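Local coordinates for protein CocE/NonD family hydrolase (Staphylococcus aureus subsp. aureus COL, PDB 3III) that probably hydrolyses ester or amide bonds with an alpha/beta-hydrolase serine machinery like that of the X-Pro dipeptidyl-peptidases, at residues V70-Y76 with T165-L171; I190-G194 with E299-Y303. All coordinates share one frame. Residues are numbered along the deposited sequence.

Interaction 1: residues V70-Y76 with T165-L171. With PLM (palmitic acid), chain G.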
loop_
_atom_site.group_PDB
_atom_site.type_symbol
_atom_site.label_atom_id
_atom_site.label_comp_id
_atom_site.label_asym_id
_atom_site.label_seq_id
_atom_site.Cartn_x
_atom_site.Cartn_y
_atom_site.Cartn_z
ATOM N N VAL A 70 -2.492 13.773 17.465
ATOM C CA VAL A 70 -2.186 13.088 16.222
ATOM C C VAL A 70 -0.847 12.383 16.432
ATOM O O VAL A 70 0.108 13.000 16.897
ATOM C CB VAL A 70 -2.061 14.061 15.038
ATOM C CG1 VAL A 70 -1.665 13.288 13.738
ATOM C CG2 VAL A 70 -3.402 14.879 14.829
HETATM N N MSE A 71 -0.781 11.081 16.151
HETATM C CA MSE A 71 0.448 10.301 16.394
HETATM C C MSE A 71 0.847 9.488 15.190
HETATM O O MSE A 71 -0.031 9.066 14.414
HETATM C CB MSE A 71 0.221 9.336 17.548
HETATM C CG MSE A 71 1.514 8.631 18.006
HETATM SE SE MSE A 71 1.130 7.549 19.635
HETATM C CE MSE A 71 0.765 9.031 20.883
ATOM N N SER A 72 2.160 9.366 14.951
ATOM C CA SER A 72 2.672 8.387 14.013
ATOM C C SER A 72 3.884 7.699 14.613
ATOM O O SER A 72 4.624 8.258 15.501
ATOM C CB SER A 72 3.015 9.005 12.649
ATOM O OG SER A 72 4.214 9.760 12.730
ATOM N N ALA A 73 4.145 6.483 14.123
ATOM C CA ALA A 73 5.281 5.689 14.631
ATOM C C ALA A 73 5.920 4.804 13.552
ATOM O O ALA A 73 5.245 4.142 12.771
ATOM C CB ALA A 73 4.862 4.864 15.809
ATOM N N ASP A 74 7.258 4.764 13.561
ATOM C CA ASP A 74 8.031 3.980 12.649
ATOM C C ASP A 74 9.437 3.774 13.223
ATOM O O ASP A 74 9.746 4.183 14.332
ATOM C CB ASP A 74 8.098 4.697 11.285
ATOM C CG ASP A 74 8.646 6.059 11.407
ATOM O OD1 ASP A 74 9.858 6.175 11.643
ATOM O OD2 ASP A 74 7.842 7.008 11.374
ATOM N N THR A 75 10.246 3.061 12.472
ATOM C CA THR A 75 11.639 2.845 12.801
ATOM C C THR A 75 12.613 3.518 11.831
ATOM O O THR A 75 13.773 3.154 11.748
ATOM C CB THR A 75 11.937 1.359 12.907
ATOM O OG1 THR A 75 11.619 0.712 11.687
ATOM C CG2 THR A 75 11.178 0.701 14.078
ATOM N N TYR A 76 12.139 4.529 11.111
ATOM C CA TYR A 76 12.967 5.234 10.126
ATOM C C TYR A 76 13.770 6.422 10.669
ATOM O O TYR A 76 14.651 6.904 9.983
ATOM C CB TYR A 76 12.082 5.724 8.984
ATOM C CG TYR A 76 11.419 4.669 8.156
ATOM C CD1 TYR A 76 11.886 3.362 8.100
ATOM C CD2 TYR A 76 10.387 5.011 7.298
ATOM C CE1 TYR A 76 11.266 2.428 7.238
ATOM C CE2 TYR A 76 9.806 4.075 6.424
ATOM C CZ TYR A 76 10.243 2.814 6.397
ATOM O OH TYR A 76 9.640 1.902 5.513
ATOM N N THR A 165 -4.235 8.121 15.015
ATOM C CA THR A 165 -3.004 7.836 14.288
ATOM C C THR A 165 -3.116 8.161 12.823
ATOM O O THR A 165 -4.221 8.157 12.247
ATOM C CB THR A 165 -2.583 6.385 14.481
ATOM O OG1 THR A 165 -3.651 5.530 14.092
ATOM C CG2 THR A 165 -2.174 6.093 15.961
ATOM N N ASN A 166 -1.973 8.487 12.202
ATOM C CA ASN A 166 -1.997 9.021 10.847
ATOM C C ASN A 166 -0.636 8.899 10.226
ATOM O O ASN A 166 0.364 9.174 10.892
ATOM C CB ASN A 166 -2.360 10.510 10.941
ATOM C CG ASN A 166 -2.643 11.175 9.617
ATOM O OD1 ASN A 166 -2.419 10.634 8.531
ATOM N ND2 ASN A 166 -3.136 12.435 9.700
ATOM N N GLY A 167 -0.566 8.546 8.954
ATOM C CA GLY A 167 0.703 8.472 8.290
ATOM C C GLY A 167 0.707 7.472 7.126
ATOM O O GLY A 167 -0.241 6.717 6.956
ATOM N N VAL A 168 1.825 7.464 6.390
ATOM C CA VAL A 168 1.946 6.765 5.100
ATOM C C VAL A 168 2.943 5.626 5.224
ATOM O O VAL A 168 3.959 5.758 5.943
ATOM C CB VAL A 168 2.438 7.778 4.006
ATOM C CG1 VAL A 168 2.601 7.110 2.656
ATOM C CG2 VAL A 168 1.389 8.977 3.931
ATOM N N SER A 169 2.662 4.558 4.486
ATOM C CA SER A 169 3.570 3.432 4.239
ATOM C C SER A 169 3.859 2.744 5.593
ATOM O O SER A 169 2.933 2.270 6.223
ATOM C CB SER A 169 4.826 3.896 3.500
ATOM O OG SER A 169 5.641 2.768 3.201
ATOM N N TYR A 170 5.102 2.675 6.061
ATOM C CA TYR A 170 5.393 2.018 7.380
ATOM C C TYR A 170 4.483 2.636 8.479
ATOM O O TYR A 170 3.955 1.930 9.331
ATOM C CB TYR A 170 6.850 2.234 7.775
ATOM C CG TYR A 170 7.436 1.354 8.842
ATOM C CD1 TYR A 170 8.514 0.521 8.538
ATOM C CD2 TYR A 170 7.008 1.416 10.172
ATOM C CE1 TYR A 170 9.113 -0.277 9.517
ATOM C CE2 TYR A 170 7.585 0.608 11.172
ATOM C CZ TYR A 170 8.645 -0.245 10.819
ATOM O OH TYR A 170 9.243 -1.024 11.805
ATOM N N LEU A 171 4.275 3.959 8.410
ATOM C CA LEU A 171 3.450 4.693 9.346
ATOM C C LEU A 171 1.949 4.328 9.269
ATOM O O LEU A 171 1.170 4.683 10.171
ATOM C CB LEU A 171 3.681 6.210 9.216
ATOM C CG LEU A 171 5.107 6.782 9.450
ATOM C CD1 LEU A 171 6.143 6.362 8.462
ATOM C CD2 LEU A 171 4.953 8.325 9.472
HETATM C C1 PLM G . 8.762 3.334 2.472
HETATM O O1 PLM G . 8.195 2.996 3.509
HETATM O O2 PLM G . 8.056 3.559 1.473
HETATM C C2 PLM G . 10.254 3.418 2.450
HETATM C C3 PLM G . 10.785 4.078 1.190
HETATM C C4 PLM G . 12.291 4.339 1.169
HETATM C C5 PLM G . 12.753 5.278 0.016
HETATM C C6 PLM G . 14.223 5.121 -0.460
HETATM C C7 PLM G . 15.144 6.360 -0.577
HETATM C C8 PLM G . 15.322 7.004 -1.978
HETATM O O HOH W 1 1.945 5.163 12.658
#
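A single carboxyl oxygen of the bound palmitic acid is shared by both segments: O1 accepts from Tyr76 OH at 2.7 Å and from Ser169 OG at 2.6 Å. Ser169 sits at a sharp turn between strand 165-168 and the helix beginning at Tyr170, with phi/psi of 63/-119°, the strained conformation of the nucleophile elbow of alpha/beta-hydrolases. Ser169 OG is also hydrogen-bonded to His274 NE2, consistent with Ser169 being the nucleophile. Gly167 fits the same motif: a CB there would lie 2.7 Å from Leu171 CB and jam against the preceding carbonyl. The placement of Tyr76 OH is consistent with an oxyanion-hole role, as for the corresponding tyrosine of cocaine esterase.

Behind the elbow, strands 70-74 and 165-168 are parallel neighbours in the central sheet. Met71, deposited as selenomethionine, pairs with Thr165; Asn166 N donates to Met71 O (3.0 Å, 140°), and Thr165 CA adds a CA-H...O contact to the same oxygen at 3.2 Å. With the segment axes 47° apart, the pairing soon opens, and water 1 spans the gap, accepting from Ala73 N (3.0 Å) and donating to Leu171 O (2.6 Å).

Where the strand ends, Asp74 OD1 accepts from Tyr76 N (2.9 Å, 151°), an Asx turn, while Asp74 OD2 forms a salt bridge with Lys122. The edge of Tyr170 meets the face of Tyr76 in a T-shaped stack, centroids 4.9 Å apart and planes at 62°. Tyr170 OH, also hydrogen-bonded to Glu142, receives a weak bond from Thr75 OG1 at 2.9 Å.

Interaction 2: residues I190-G194 with E299-Y303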
loop_
_atom_site.group_PDB
_atom_site.type_symbol
_atom_site.label_atom_id
_atom_site.label_comp_id
_atom_site.label_asym_id
_atom_site.label_seq_id
_atom_site.Cartn_x
_atom_site.Cartn_y
_atom_site.Cartn_z
ATOM N N ILE A 190 -5.971 6.835 10.415
ATOM C CA ILE A 190 -5.832 7.190 9.007
ATOM C C ILE A 190 -4.607 6.411 8.446
ATOM O O ILE A 190 -3.482 6.959 8.347
ATOM C CB ILE A 190 -5.661 8.694 8.800
ATOM C CG1 ILE A 190 -6.784 9.488 9.498
ATOM C CG2 ILE A 190 -5.637 9.050 7.289
ATOM C CD1 ILE A 190 -6.582 10.998 9.395
ATOM N N PRO A 191 -4.806 5.106 8.154
ATOM C CA PRO A 191 -3.738 4.355 7.501
ATOM C C PRO A 191 -3.714 4.753 6.024
ATOM O O PRO A 191 -4.528 4.271 5.210
ATOM C CB PRO A 191 -4.170 2.909 7.685
ATOM C CG PRO A 191 -5.678 2.990 7.807
ATOM C CD PRO A 191 -5.917 4.218 8.588
ATOM N N TRP A 192 -2.831 5.686 5.689
ATOM C CA TRP A 192 -2.792 6.250 4.376
ATOM C C TRP A 192 -1.791 5.453 3.527
ATOM O O TRP A 192 -0.616 5.806 3.433
ATOM C CB TRP A 192 -2.420 7.746 4.435
ATOM C CG TRP A 192 -2.785 8.452 3.164
ATOM C CD1 TRP A 192 -2.101 8.430 1.983
ATOM C CD2 TRP A 192 -3.929 9.301 2.934
ATOM N NE1 TRP A 192 -2.720 9.241 1.062
ATOM C CE2 TRP A 192 -3.852 9.760 1.600
ATOM C CE3 TRP A 192 -4.992 9.710 3.717
ATOM C CZ2 TRP A 192 -4.822 10.596 1.020
ATOM C CZ3 TRP A 192 -5.957 10.529 3.162
ATOM C CH2 TRP A 192 -5.888 10.957 1.810
ATOM N N GLU A 193 -2.300 4.397 2.882
ATOM C CA GLU A 193 -1.481 3.443 2.087
ATOM C C GLU A 193 -0.580 2.585 2.991
ATOM O O GLU A 193 0.584 2.929 3.270
ATOM C CB GLU A 193 -0.661 4.101 0.980
ATOM C CG GLU A 193 -1.567 4.772 -0.094
ATOM C CD GLU A 193 -0.952 4.744 -1.450
ATOM O OE1 GLU A 193 -0.650 5.847 -1.976
ATOM O OE2 GLU A 193 -0.783 3.617 -1.958
ATOM N N GLY A 194 -1.143 1.468 3.446
ATOM C CA GLY A 194 -0.341 0.473 4.147
ATOM C C GLY A 194 -0.786 -0.966 3.978
ATOM O O GLY A 194 -1.951 -1.296 4.173
ATOM N N GLU A 299 1.910 8.787 -4.289
ATOM C CA GLU A 299 1.661 8.412 -2.880
ATOM C C GLU A 299 1.775 9.534 -1.859
ATOM O O GLU A 299 0.749 9.957 -1.279
ATOM C CB GLU A 299 2.568 7.229 -2.511
ATOM C CG GLU A 299 2.569 6.712 -1.070
ATOM C CD GLU A 299 3.595 5.606 -0.868
ATOM O OE1 GLU A 299 4.146 5.134 -1.889
ATOM O OE2 GLU A 299 3.908 5.195 0.266
ATOM N N TRP A 300 2.996 10.002 -1.627
ATOM C CA TRP A 300 3.233 11.076 -0.653
ATOM C C TRP A 300 2.666 12.396 -1.190
ATOM O O TRP A 300 2.166 13.220 -0.422
ATOM C CB TRP A 300 4.722 11.228 -0.302
ATOM C CG TRP A 300 5.281 10.032 0.414
ATOM C CD1 TRP A 300 5.138 9.720 1.746
ATOM C CD2 TRP A 300 6.035 8.966 -0.162
ATOM N NE1 TRP A 300 5.763 8.532 2.025
ATOM C CE2 TRP A 300 6.299 8.034 0.870
ATOM C CE3 TRP A 300 6.502 8.700 -1.460
ATOM C CZ2 TRP A 300 7.049 6.885 0.671
ATOM C CZ3 TRP A 300 7.224 7.555 -1.680
ATOM C CH2 TRP A 300 7.479 6.634 -0.619
ATOM N N GLU A 301 2.724 12.615 -2.500
ATOM C CA GLU A 301 2.099 13.803 -3.081
ATOM C C GLU A 301 0.598 13.935 -2.703
ATOM O O GLU A 301 0.128 15.000 -2.270
ATOM C CB GLU A 301 2.311 13.812 -4.585
ATOM C CG GLU A 301 1.497 14.937 -5.328
ATOM C CD GLU A 301 1.639 14.772 -6.819
ATOM O OE1 GLU A 301 2.786 15.034 -7.343
ATOM O OE2 GLU A 301 0.643 14.390 -7.457
ATOM N N SER A 302 -0.146 12.838 -2.791
ATOM C CA SER A 302 -1.537 12.885 -2.515
ATOM C C SER A 302 -1.807 13.057 -0.985
ATOM O O SER A 302 -2.762 13.750 -0.620
ATOM C CB SER A 302 -2.276 11.664 -3.039
ATOM O OG SER A 302 -2.169 11.474 -4.453
ATOM N N TYR A 303 -0.975 12.448 -0.131
ATOM C CA TYR A 303 -1.121 12.556 1.304
ATOM C C TYR A 303 -1.052 14.003 1.774
ATOM O O TYR A 303 -1.887 14.473 2.564
ATOM C CB TYR A 303 -0.039 11.741 1.996
ATOM C CG TYR A 303 -0.078 11.842 3.484
ATOM C CD1 TYR A 303 -1.116 11.276 4.185
ATOM C CD2 TYR A 303 0.968 12.439 4.194
ATOM C CE1 TYR A 303 -1.157 11.340 5.558
ATOM C CE2 TYR A 303 0.936 12.533 5.578
ATOM C CZ TYR A 303 -0.157 11.968 6.251
ATOM O OH TYR A 303 -0.205 11.972 7.613
HETATM O O HOH W 2 -1.408 8.329 -1.375
#
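This is a buried helix-on-sheet contact, made mainly by aromatic packing and a bridging water, where helix 299-303 packs against strand 190-192 of the central sheet around Trp192. The axes run 145° apart and come no nearer than 11.2 Å, so long side chains fill the space between them. Tyr303 turns its ring edge to the face of Trp192, the centroid of the indole's five-membered ring lying 5.0 Å from that of Tyr303, with planes at 66°. Tyr303 CB adds a CH-pi contact, 4.1 Å from that indole centroid and 25° off its normal.

No direct hydrogen bond joins the segments. Instead, water 2 accepts from Trp192 NE1 (2.9 Å) and donates to Glu193 OE1 (2.7 Å) and Glu299 O (2.7 Å). Glu193 OE2 is bonded separately to Thr270. The side chain of Glu299 lies about 5 Å (nearest atoms) from bound palmitic acid, which Trp300 touches, placing this packing beside the pocket at the C-terminal ends of the parallel strands, where alpha/beta-hydrolases carry their active site.

Both contacts are buried and reach the same sheet, their centres about 10 Å apart: strand 162-168, used by interaction 1, is the sheet neighbour of strand 186-192, used by interaction 2, and helix 170-179 leads from one to the other. Thr165 O and Ile190 N lie 2.9 Å apart, probably hydrogen-bonded, as are Asn166 OD1 and Tyr303 OH at 2.7 Å. Val168 CG2 also packs on Tyr303 CG at 3.2 Å. Interaction 1 combines in-sheet backbone pairing with direct ligand hydrogen bonds, and buries 530 Å². Interaction 2 buries 261 Å² and joins different layers through side chains and water.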